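Local structure of possible periplasmic protein (Campylobacter jejuni, 3RGC) at residues L48-N53 / K99-E104. The protein is a periplasmic SurA-like chaperone that probably also has peptidyl-prolyl cis-trans isomerase activity. Sequence-based numbering, arbitrary orientation.
Sequences LGIVVN and KRKLYE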
# COMPACT_ATOMS: atom_id res chain seq x y z
N LEU B 48 33.25 20.55 9.37
CA LEU B 48 32.92 19.13 9.52
C LEU B 48 33.47 18.29 8.38
O LEU B 48 33.30 17.09 8.36
CB LEU B 48 31.41 18.94 9.66
CG LEU B 48 30.75 19.64 10.85
CD1 LEU B 48 29.20 19.59 10.76
CD2 LEU B 48 31.25 19.05 12.18
N GLY B 49 34.15 18.95 7.44
CA GLY B 49 34.74 18.25 6.32
C GLY B 49 33.70 17.59 5.44
O GLY B 49 33.84 16.44 5.06
N ILE B 50 32.64 18.33 5.14
CA ILE B 50 31.60 17.82 4.26
C ILE B 50 32.07 18.03 2.84
O ILE B 50 32.56 19.10 2.52
CB ILE B 50 30.27 18.57 4.45
CG1 ILE B 50 29.78 18.46 5.89
CG2 ILE B 50 29.21 18.04 3.50
CD1 ILE B 50 29.66 17.03 6.38
N VAL B 51 31.92 17.01 2.00
CA VAL B 51 32.26 17.14 0.58
C VAL B 51 31.55 16.09 -0.31
O VAL B 51 31.25 15.00 0.14
CB VAL B 51 33.80 17.06 0.37
CG1 VAL B 51 34.28 15.64 0.58
CG2 VAL B 51 34.17 17.52 -1.01
N VAL B 52 31.32 16.46 -1.56
CA VAL B 52 30.72 15.58 -2.56
C VAL B 52 31.59 15.45 -3.85
O VAL B 52 31.87 16.43 -4.53
CB VAL B 52 29.35 16.13 -2.97
CG1 VAL B 52 28.72 15.26 -4.03
CG2 VAL B 52 28.45 16.29 -1.74
N ASN B 53 32.02 14.22 -4.15
CA ASN B 53 32.72 13.84 -5.38
C ASN B 53 31.86 13.98 -6.60
O ASN B 53 30.64 13.96 -6.52
CB ASN B 53 33.01 12.33 -5.38
CG ASN B 53 34.13 11.96 -4.52
OD1 ASN B 53 33.99 11.17 -3.61
ND2 ASN B 53 35.29 12.54 -4.80
N LYS B 99 24.33 19.73 1.27
CA LYS B 99 23.44 20.10 2.37
C LYS B 99 22.88 18.86 3.06
O LYS B 99 22.76 18.83 4.30
CB LYS B 99 22.29 21.00 1.89
CG LYS B 99 22.70 22.43 1.50
CD LYS B 99 21.48 23.25 1.03
CE LYS B 99 21.88 24.59 0.43
NZ LYS B 99 21.30 25.75 1.20
N ARG B 100 22.56 17.83 2.29
CA ARG B 100 22.07 16.59 2.89
C ARG B 100 23.15 15.89 3.71
O ARG B 100 22.87 15.42 4.81
CB ARG B 100 21.48 15.62 1.85
CG ARG B 100 19.98 15.83 1.62
CD ARG B 100 19.34 14.69 0.84
NE ARG B 100 19.68 14.74 -0.58
CZ ARG B 100 19.19 15.64 -1.43
NH1 ARG B 100 18.36 16.58 -1.00
NH2 ARG B 100 19.55 15.61 -2.71
N LYS B 101 24.38 15.83 3.19
CA LYS B 101 25.49 15.27 3.97
C LYS B 101 25.66 16.06 5.29
O LYS B 101 25.87 15.47 6.35
CB LYS B 101 26.80 15.25 3.18
CG LYS B 101 26.99 14.04 2.27
CD LYS B 101 28.40 14.03 1.68
CE LYS B 101 28.77 12.66 1.15
NZ LYS B 101 30.26 12.52 0.99
N LEU B 102 25.53 17.38 5.21
CA LEU B 102 25.72 18.26 6.36
C LEU B 102 24.71 17.96 7.46
O LEU B 102 25.08 17.78 8.63
CB LEU B 102 25.61 19.75 5.94
CG LEU B 102 25.49 20.74 7.10
CD1 LEU B 102 26.73 20.66 7.98
CD2 LEU B 102 25.24 22.19 6.65
N TYR B 103 23.44 17.90 7.09
CA TYR B 103 22.39 17.60 8.07
C TYR B 103 22.43 16.14 8.59
O TYR B 103 22.02 15.88 9.71
CB TYR B 103 21.02 17.97 7.51
CG TYR B 103 20.89 19.46 7.31
CD1 TYR B 103 20.92 20.32 8.38
CD2 TYR B 103 20.78 20.00 6.04
CE1 TYR B 103 20.82 21.68 8.20
CE2 TYR B 103 20.70 21.36 5.86
CZ TYR B 103 20.72 22.20 6.94
OH TYR B 103 20.62 23.56 6.78
N GLU B 104 22.91 15.21 7.78
CA GLU B 104 23.13 13.84 8.27
C GLU B 104 24.20 13.86 9.35
O GLU B 104 24.02 13.29 10.41
CB GLU B 104 23.64 12.92 7.18
CG GLU B 104 22.75 12.68 5.99
CD GLU B 104 23.51 11.97 4.86
OE1 GLU B 104 24.56 11.34 5.14
OE2 GLU B 104 23.07 12.07 3.70
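I50 lays its side chain over the helix backbone at K101 and L102, its CG2 branch meeting CB of K101 at 3.7 Å. CG1 and CD1 of the isoleucine both sit about 4.1 Å from CA of L102, and CD1 also approaches the carbonyl oxygen of K101, so the CG1-CD1 branch rests largely on helix backbone. Two residues earlier, CD1 of L48 touches CD1 of L102 at 3.9 Å, the two leucine side chains crossing at about a right angle. L102 carries CG anti to the backbone N (chi1 167°). Its CD1 also lies 4.3 Å from CG1 of I50. M45 of helix 30-48 adds to this apolar cluster around I50, while the side chains of Q44 and K105 border it.

The other half of the contact belongs to K101. Extended beyond CG, the lysine slides past I50 in the opposite direction and runs alongside the loop, where its CD packs at 4.1 Å against CG2 of V52. At its end NZ donates to the carbonyl oxygen of V51 at 2.8 Å, nearly in line with the C=O bond (173°). The same ammonium group forms a salt bridge with E56 in helix 54-67, so one lysine ties helix 86-107 to both the loop and the helix that follows it. G49, at positive phi, closes helix 30-48 in a Schellman motif, and the extended connection from there to helix 54-67 lies against helix 86-107, as part of the helical SurA N-terminal chaperone domain.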